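Local coordinates for protein 11S globulin subunit beta (Cucurbita maxima, PDB 2E9Q) that serves as a seed storage protein, a nutrient reservoir built from two-cupin subunits that assemble into hexamers once the precursor is cleaved, at the interface of chains A and B. Numbering follows the deposited sequence. Chains: chain A/B, 11S globulin subunit beta.

Four patches of one head-to-tail interface join neighbouring subunits of the trimeric precursor. Contact 1, at the helix ends, lies about 18 Å from contact 2, 28 Å from contact 4 and 31 Å from contact 3, measured between C-alpha centres. Contacts 2, 3 and 4 are closer together, 11 to 14 Å apart, because the segment from B:Gln169 to B:Phe177 runs through them all. B:Arg175 belongs to both contact 2 and contact 4. This segment meets the second cupin of chain A in contacts 2 and 3 and its N-terminal region in contact 4, so it connects several parts of the neighbouring subunit.

Contact 1: the interface of chains A and B. Residues chain A 430; chain B 234, 236-237.
A:Arg430 lays its guanidinium group against the backbone turn of B:Asp236 and B:Asp237, and the contacts among these residues are largely of van der Waals kind. One face of the flat group covers the C-alpha of B:Asp237, which lies toward the rim; CZ of A:Arg430 is 4.0 Å from CA of B:Asp237. In the guanidinium plane, at its edge, stands the methylene of B:Asp236, its CB 3.8 Å from NH1 of A:Arg430. NH2 of A:Arg430 lies 3.8 Å from CA of B:Gly234. The chain of A:Arg430 bends at its third torsion (chi3 -59°), which turns the guanidinium toward this loop.

The polar component is looser. NH1 of A:Arg430 is 3.4 Å from the backbone O of B:Asp236, a proximity rather than a bond. The carboxylate of B:Asp237 is stacked with the guanidinium, the planes 17° apart, but NE of A:Arg430 and OD2 of B:Asp237 are 4.1 Å apart. Opposite charges at this range may still attract, and arginine suits the place because it combines a flat apolar face with a diffuse positive charge.

Both sides are helix-end loops. A:Arg430 directly follows helix 422-429, and B:Gly234 directly follows helix 226-233; each takes the left-handed backbone conformation, which glycine adopts easily (phi 54° at B:Gly234) and which ends the helix there. The patch thus joins the helical extensions that accompany the cupin barrels in this family.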
loop_
_atom_site.group_PDB
_atom_site.type_symbol
_atom_site.label_atom_id
_atom_site.label_comp_id
_atom_site.label_asym_id
_atom_site.label_seq_id
_atom_site.Cartn_x
_atom_site.Cartn_y
_atom_site.Cartn_z
ATOM N N ARG A 430 25.351 -32.785 -1.241
ATOM C CA ARG A 430 26.046 -33.986 -1.698
ATOM C C ARG A 430 27.206 -34.333 -0.775
ATOM O O ARG A 430 28.295 -34.664 -1.237
ATOM C CB ARG A 430 26.580 -33.782 -3.119
ATOM C CG ARG A 430 25.513 -33.496 -4.172
ATOM C CD ARG A 430 26.158 -33.103 -5.495
ATOM N NE ARG A 430 26.997 -31.918 -5.338
ATOM C CZ ARG A 430 27.862 -31.482 -6.249
ATOM N NH1 ARG A 430 28.010 -32.139 -7.394
ATOM N NH2 ARG A 430 28.577 -30.387 -6.017
ATOM N N GLY B 234 28.197 -25.849 -4.712
ATOM C CA GLY B 234 27.609 -26.738 -5.698
ATOM C C GLY B 234 27.938 -26.407 -7.146
ATOM O O GLY B 234 27.099 -26.567 -8.027
ATOM N N ASP B 236 29.233 -27.972 -9.243
ATOM C CA ASP B 236 29.031 -29.144 -10.088
ATOM C C ASP B 236 27.713 -29.885 -9.973
ATOM O O ASP B 236 27.565 -30.963 -10.545
ATOM C CB ASP B 236 30.158 -30.142 -9.849
ATOM C CG ASP B 236 31.375 -29.839 -10.675
ATOM O OD1 ASP B 236 31.894 -28.703 -10.577
ATOM O OD2 ASP B 236 31.807 -30.737 -11.430
ATOM N N ASP B 237 26.757 -29.336 -9.239
ATOM C CA ASP B 237 25.479 -30.014 -9.100
ATOM C C ASP B 237 24.694 -29.826 -10.398
ATOM O O ASP B 237 24.354 -28.704 -10.765
ATOM C CB ASP B 237 24.702 -29.434 -7.920
ATOM C CG ASP B 237 23.606 -30.358 -7.429
ATOM O OD1 ASP B 237 23.023 -31.097 -8.252
ATOM O OD2 ASP B 237 23.319 -30.331 -6.211
#

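Contact 2: the interface of chains A and B. Residues chain A 360-361, 382-383; chain B 175-177, 209.
A:Asn361 and B:Phe177 press together at the centre of this patch, with the aliphatic part of B:Arg175 beside them. A:Asn361 buries 67 Å², and its CB sits over the middle of the B:Phe177 ring, 3.5 Å from the centroid, in a CH-pi contact. Its backbone N lies over the same face, toward the rim, 3.2 Å from CE2 of B:Phe177. The side-chain amide turns away from the ring to B:Arg175: CG of A:Asn361 meets CB of B:Arg175 at 3.6 Å, and ND2 of A:Asn361 meets CD of B:Arg175 at 3.4 Å. That split is possible because CG of A:Asn361 sits between its own backbone N and carbonyl carbon (chi1 57°), leaving CB to face the ring.

B:Phe177, on strand 176-178, is enclosed on both faces. Opposite A:Asn361, the backbone O of A:Asn382 lies above the rim, 3.3 Å from CE2 of B:Phe177. The ring of A:Phe383 approaches its edge, with CD2 of A:Phe383 3.7 Å from CZ of B:Phe177. A flat aromatic side chain suits such a slot, offering two broad faces and an apolar rim.

B:Arg175 contributes methylenes here; its chain is extended from CG to NE (chi2 -178°) and runs past the asparagine amide, whose plane stands 76° from that of the guanidinium. The patch seats an aromatic plug of one subunit between two loops of its neighbour, contributing to the cohesion of the trimer.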
loop_
_atom_site.group_PDB
_atom_site.type_symbol
_atom_site.label_atom_id
_atom_site.label_comp_id
_atom_site.label_asym_id
_atom_site.label_seq_id
_atom_site.Cartn_x
_atom_site.Cartn_y
_atom_site.Cartn_z
ATOM N N ASP A 360 22.823 -12.190 -5.104
ATOM C CA ASP A 360 21.413 -12.157 -5.453
ATOM C C ASP A 360 20.816 -13.538 -5.628
ATOM O O ASP A 360 21.450 -14.544 -5.309
ATOM C CB ASP A 360 21.190 -11.295 -6.703
ATOM C CG ASP A 360 21.798 -11.901 -7.970
ATOM O OD1 ASP A 360 21.895 -11.149 -8.957
ATOM O OD2 ASP A 360 22.159 -13.109 -7.988
ATOM N N ASN A 361 19.579 -13.578 -6.109
ATOM C CA ASN A 361 18.861 -14.831 -6.303
ATOM C C ASN A 361 19.426 -15.703 -7.425
ATOM O O ASN A 361 19.077 -16.884 -7.541
ATOM C CB ASN A 361 17.381 -14.538 -6.559
ATOM C CG ASN A 361 17.165 -13.619 -7.753
ATOM O OD1 ASN A 361 16.656 -14.040 -8.790
ATOM N ND2 ASN A 361 17.554 -12.367 -7.610
ATOM N N ASN A 382 16.086 -9.322 0.959
ATOM C CA ASN A 382 16.396 -10.715 0.623
ATOM C C ASN A 382 17.769 -11.014 0.033
ATOM O O ASN A 382 18.133 -12.181 -0.109
ATOM C CB ASN A 382 15.341 -11.304 -0.321
ATOM C CG ASN A 382 13.951 -11.244 0.252
ATOM O OD1 ASN A 382 13.705 -11.682 1.378
ATOM N ND2 ASN A 382 13.020 -10.703 -0.526
ATOM N N PHE A 383 18.528 -9.987 -0.321
ATOM C CA PHE A 383 19.854 -10.222 -0.881
ATOM C C PHE A 383 20.785 -10.641 0.261
ATOM O O PHE A 383 20.789 -10.031 1.334
ATOM C CB PHE A 383 20.375 -8.965 -1.601
ATOM C CG PHE A 383 19.792 -8.761 -2.999
ATOM C CD1 PHE A 383 20.551 -8.128 -3.998
ATOM C CD2 PHE A 383 18.509 -9.207 -3.321
ATOM C CE1 PHE A 383 20.047 -7.948 -5.288
ATOM C CE2 PHE A 383 17.983 -9.034 -4.625
ATOM C CZ PHE A 383 18.757 -8.403 -5.607
ATOM N N ARG B 175 11.590 -13.667 -7.487
ATOM C CA ARG B 175 12.972 -14.078 -7.282
ATOM C C ARG B 175 13.006 -15.195 -6.234
ATOM O O ARG B 175 12.416 -15.066 -5.164
ATOM C CB ARG B 175 13.808 -12.892 -6.783
ATOM C CG ARG B 175 13.789 -11.660 -7.681
ATOM C CD ARG B 175 14.692 -10.563 -7.130
ATOM N NE ARG B 175 14.885 -9.451 -8.063
ATOM C CZ ARG B 175 13.918 -8.638 -8.479
ATOM N NH1 ARG B 175 12.673 -8.802 -8.051
ATOM N NH2 ARG B 175 14.200 -7.653 -9.325
ATOM N N LYS B 176 13.681 -16.298 -6.531
ATOM C CA LYS B 176 13.784 -17.349 -5.535
ATOM C C LYS B 176 15.252 -17.624 -5.228
ATOM O O LYS B 176 16.039 -17.946 -6.114
ATOM C CB LYS B 176 13.062 -18.629 -5.973
ATOM C CG LYS B 176 12.979 -19.631 -4.824
ATOM C CD LYS B 176 12.032 -20.785 -5.049
ATOM C CE LYS B 176 12.229 -21.823 -3.939
ATOM N NZ LYS B 176 11.357 -23.003 -4.084
ATOM N N PHE B 177 15.610 -17.459 -3.957
ATOM C CA PHE B 177 16.974 -17.664 -3.465
ATOM C C PHE B 177 17.140 -19.079 -2.906
ATOM O O PHE B 177 16.608 -19.400 -1.836
ATOM C CB PHE B 177 17.304 -16.650 -2.350
ATOM C CG PHE B 177 17.133 -15.209 -2.755
ATOM C CD1 PHE B 177 15.867 -14.680 -2.991
ATOM C CD2 PHE B 177 18.239 -14.385 -2.918
ATOM C CE1 PHE B 177 15.706 -13.345 -3.390
ATOM C CE2 PHE B 177 18.085 -13.044 -3.319
ATOM C CZ PHE B 177 16.816 -12.533 -3.554
ATOM N N ILE B 209 22.694 -19.238 -3.358
ATOM C CA ILE B 209 23.232 -18.034 -2.710
ATOM C C ILE B 209 24.683 -18.080 -2.254
ATOM O O ILE B 209 25.315 -17.037 -2.104
ATOM C CB ILE B 209 22.397 -17.628 -1.487
ATOM C CG1 ILE B 209 22.442 -18.750 -0.437
ATOM C CG2 ILE B 209 20.982 -17.289 -1.929
ATOM C CD1 ILE B 209 21.694 -18.443 0.831
#

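Contact 3: the interface of chains A and B. Residues chain A 342-344, 381, 401-402; chain B 169.
B:Gln169 enters a polar recess of chain A and buries 107 Å² there, gripped by side chain and backbone alike. A:Thr401 pairs with both ends of its side-chain amide. The threonine hydroxyl OG1 donates to OE1 of B:Gln169 over 2.6 Å, in the carbonyl plane and on a lone pair. The other end of the amide, NE2 of B:Gln169, donates to the backbone O of A:Thr401 at 3.2 Å, which it meets from above that carbonyl's plane. Glutamine suits the place because its donor and acceptor match a residue offering both. Beyond CB its chain is extended (chi2 -166°), carrying the amide deep enough to reach them.

The backbone of B:Gln169 is bound by A:His344. NE2 of the imidazole donates to the main-chain O of B:Gln169 over 2.9 Å; the oxygen lies in the ring plane, while the nitrogen is 64° out of the carbonyl plane.

Second-shell bonds set these donors. The backbone N of A:Gln381 donates to ND1 of A:His344, though from well out of the ring plane (36°), which is consistent with the hydrogen sitting on NE2. The backbone N of A:His344 donates to OG1 of A:Thr401 at 3.0 Å, so the hydroxyl accepts from the backbone and points its own hydrogen at OE1 of B:Gln169.

One pairing is doubtful as modelled: NE2 of A:Gln381 lies 2.8 Å from the backbone N of B:Gln169, two donors together. Exchanging OE1 and NE2 would put an acceptor there.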
loop_
_atom_site.group_PDB
_atom_site.type_symbol
_atom_site.label_atom_id
_atom_site.label_comp_id
_atom_site.label_asym_id
_atom_site.label_seq_id
_atom_site.Cartn_x
_atom_site.Cartn_y
_atom_site.Cartn_z
ATOM N N ASN A 342 12.207 -8.798 5.348
ATOM C CA ASN A 342 11.129 -7.858 5.117
ATOM C C ASN A 342 11.469 -6.405 4.831
ATOM O O ASN A 342 10.582 -5.555 4.895
ATOM C CB ASN A 342 10.168 -7.922 6.297
ATOM C CG ASN A 342 10.815 -7.473 7.584
ATOM O OD1 ASN A 342 12.033 -7.569 7.744
ATOM N ND2 ASN A 342 10.006 -6.990 8.515
ATOM N N SER A 343 12.727 -6.092 4.534
ATOM C CA SER A 343 13.039 -4.706 4.199
ATOM C C SER A 343 14.388 -4.500 3.537
ATOM O O SER A 343 15.217 -5.410 3.476
ATOM C CB SER A 343 12.958 -3.810 5.436
ATOM O OG SER A 343 14.101 -3.955 6.245
ATOM N N HIS A 344 14.578 -3.295 3.014
ATOM C CA HIS A 344 15.833 -2.930 2.392
ATOM C C HIS A 344 16.674 -2.449 3.555
ATOM O O HIS A 344 16.139 -2.075 4.609
ATOM C CB HIS A 344 15.635 -1.792 1.391
ATOM C CG HIS A 344 14.691 -2.126 0.284
ATOM N ND1 HIS A 344 14.973 -3.081 -0.670
ATOM C CD2 HIS A 344 13.460 -1.646 -0.012
ATOM C CE1 HIS A 344 13.955 -3.173 -1.507
ATOM N NE2 HIS A 344 13.024 -2.314 -1.130
ATOM N N GLN A 381 16.206 -5.988 -0.084
ATOM C CA GLN A 381 15.478 -6.995 0.653
ATOM C C GLN A 381 15.799 -8.376 0.066
ATOM O O GLN A 381 15.802 -8.560 -1.164
ATOM C CB GLN A 381 13.973 -6.712 0.527
ATOM C CG GLN A 381 13.063 -7.741 1.198
ATOM C CD GLN A 381 11.605 -7.620 0.758
ATOM O OE1 GLN A 381 10.740 -8.333 1.259
ATOM N NE2 GLN A 381 11.337 -6.721 -0.190
ATOM N N THR A 401 13.604 0.015 5.787
ATOM C CA THR A 401 12.361 0.505 5.208
ATOM C C THR A 401 11.160 -0.282 5.741
ATOM O O THR A 401 10.233 -0.597 4.995
ATOM C CB THR A 401 12.380 0.369 3.692
ATOM O OG1 THR A 401 12.618 -0.999 3.361
ATOM C CG2 THR A 401 13.485 1.241 3.085
ATOM N N ASN A 402 11.202 -0.626 7.026
ATOM C CA ASN A 402 10.117 -1.349 7.682
ATOM C C ASN A 402 10.206 -0.988 9.174
ATOM O O ASN A 402 11.289 -0.655 9.663
ATOM C CB ASN A 402 10.291 -2.858 7.503
ATOM C CG ASN A 402 8.990 -3.619 7.689
ATOM O OD1 ASN A 402 8.208 -3.770 6.751
ATOM N ND2 ASN A 402 8.745 -4.090 8.906
ATOM N N GLN B 169 9.053 -5.625 -1.427
ATOM C CA GLN B 169 9.436 -4.229 -1.594
ATOM C C GLN B 169 10.386 -3.995 -2.765
ATOM O O GLN B 169 10.876 -2.881 -2.948
ATOM C CB GLN B 169 10.095 -3.697 -0.320
ATOM C CG GLN B 169 9.259 -3.852 0.948
ATOM C CD GLN B 169 9.810 -3.020 2.103
ATOM O OE1 GLN B 169 10.864 -2.391 1.980
ATOM N NE2 GLN B 169 9.101 -3.015 3.227
#

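Contact 4: the interface of chains A and B. Residues chain A 26-27, 29, 60; chain B 170-171, 173, 175.
The backbone of A:Cys27 is extended where it meets chain B, while B:Ile170, facing it, has an unusual psi of -96° and carries the chain into B:Asp171. The backbone N of A:Cys27 donates to OD1 of B:Asp171 across 2.9 Å, nearly straight at 174° and on the anti lone pair, away from the other carboxylate oxygen.

That carboxylate is held from its own side as well. B:Arg175 grips it end-on, NH2 to OD1 and NH1 to OD2 of B:Asp171, the latter a salt bridge of 2.5 Å, but tilted, so both nitrogens meet it from out of its plane. OD2 of B:Asp171 also accepts from the backbone N of B:Tyr173, on the face opposite the arginine. An aspartate fits this role: its short side chain, with CG between backbone N and carbonyl carbon (chi1 63°), serves its own loop and its neighbour together.

Around it, CB of A:Ala26 touches CE2 of B:Tyr173 at 3.3 Å; a small methyl allows this close approach to the aromatic rim. The branched CG2 of B:Ile170 reaches CD1 of A:Leu29 at 3.7 Å and lies near the A:Cys27–A:Cys60 disulfide. A water joins the backbone O of A:Cys60, at 2.8 Å from the water oxygen, to the backbone O of B:Ile170.

The disulfide fixes the N-terminal segment of chain A to helix 56-61 and so probably gives a firm surface for the arginine-braced loop of chain B in the trimer.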
loop_
_atom_site.group_PDB
_atom_site.type_symbol
_atom_site.label_atom_id
_atom_site.label_comp_id
_atom_site.label_asym_id
_atom_site.label_seq_id
_atom_site.Cartn_x
_atom_site.Cartn_y
_atom_site.Cartn_z
ATOM N N ALA A 26 11.099 -2.695 -13.766
ATOM C CA ALA A 26 12.064 -3.600 -13.080
ATOM C C ALA A 26 13.177 -2.821 -12.386
ATOM O O ALA A 26 13.626 -1.778 -12.872
ATOM C CB ALA A 26 12.673 -4.577 -14.081
ATOM N N CYS A 27 13.614 -3.340 -11.245
ATOM C CA CYS A 27 14.685 -2.733 -10.468
ATOM C C CYS A 27 16.034 -3.213 -11.002
ATOM O O CYS A 27 16.204 -4.394 -11.262
ATOM C CB CYS A 27 14.547 -3.154 -9.006
ATOM S SG CYS A 27 13.279 -2.275 -8.038
ATOM N N LEU A 29 19.267 -4.146 -9.979
ATOM C CA LEU A 29 20.029 -4.505 -8.793
ATOM C C LEU A 29 21.163 -5.478 -9.059
ATOM O O LEU A 29 21.421 -6.366 -8.246
ATOM C CB LEU A 29 19.091 -5.126 -7.774
ATOM C CG LEU A 29 17.808 -4.353 -7.501
ATOM C CD1 LEU A 29 16.898 -5.190 -6.609
ATOM C CD2 LEU A 29 18.158 -3.019 -6.848
ATOM N N CYS A 60 15.080 1.959 -6.667
ATOM C CA CYS A 60 14.269 0.771 -6.452
ATOM C C CYS A 60 13.577 0.864 -5.102
ATOM O O CYS A 60 12.356 0.686 -4.994
ATOM C CB CYS A 60 15.142 -0.471 -6.476
ATOM S SG CYS A 60 14.216 -2.017 -6.244
ATOM N N ILE B 170 10.660 -5.033 -3.549
ATOM C CA ILE B 170 11.566 -4.869 -4.675
ATOM C C ILE B 170 10.813 -4.405 -5.919
ATOM O O ILE B 170 10.585 -3.210 -6.103
ATOM C CB ILE B 170 12.312 -6.175 -4.993
ATOM C CG1 ILE B 170 13.021 -6.685 -3.736
ATOM C CG2 ILE B 170 13.330 -5.926 -6.102
ATOM C CD1 ILE B 170 13.566 -8.085 -3.876
ATOM N N ASP B 171 10.444 -5.351 -6.775
ATOM C CA ASP B 171 9.711 -5.036 -7.997
ATOM C C ASP B 171 8.772 -6.203 -8.280
ATOM O O ASP B 171 8.898 -7.260 -7.664
ATOM C CB ASP B 171 10.688 -4.794 -9.161
ATOM C CG ASP B 171 11.500 -6.014 -9.501
ATOM O OD1 ASP B 171 12.543 -5.865 -10.179
ATOM O OD2 ASP B 171 11.096 -7.125 -9.097
ATOM N N TYR B 173 8.667 -8.608 -9.967
ATOM C CA TYR B 173 9.318 -9.776 -10.526
ATOM C C TYR B 173 9.750 -10.782 -9.449
ATOM O O TYR B 173 10.418 -10.444 -8.473
ATOM C CB TYR B 173 10.527 -9.346 -11.364
ATOM C CG TYR B 173 10.140 -8.612 -12.631
ATOM C CD1 TYR B 173 9.474 -9.269 -13.659
ATOM C CD2 TYR B 173 10.423 -7.256 -12.792
ATOM C CE1 TYR B 173 9.094 -8.601 -14.818
ATOM C CE2 TYR B 173 10.049 -6.576 -13.948
ATOM C CZ TYR B 173 9.385 -7.255 -14.956
ATOM O OH TYR B 173 9.015 -6.588 -16.104
ATOM N N ARG B 175 11.590 -13.667 -7.487
ATOM C CA ARG B 175 12.972 -14.078 -7.282
ATOM C C ARG B 175 13.006 -15.195 -6.234
ATOM O O ARG B 175 12.416 -15.066 -5.164
ATOM C CB ARG B 175 13.808 -12.892 -6.783
ATOM C CG ARG B 175 13.789 -11.660 -7.681
ATOM C CD ARG B 175 14.692 -10.563 -7.130
ATOM N NE ARG B 175 14.885 -9.451 -8.063
ATOM C CZ ARG B 175 13.918 -8.638 -8.479
ATOM N NH1 ARG B 175 12.673 -8.802 -8.051
ATOM N NH2 ARG B 175 14.200 -7.653 -9.325
HETATM O O HOH W 1 10.203 -1.057 -4.765
#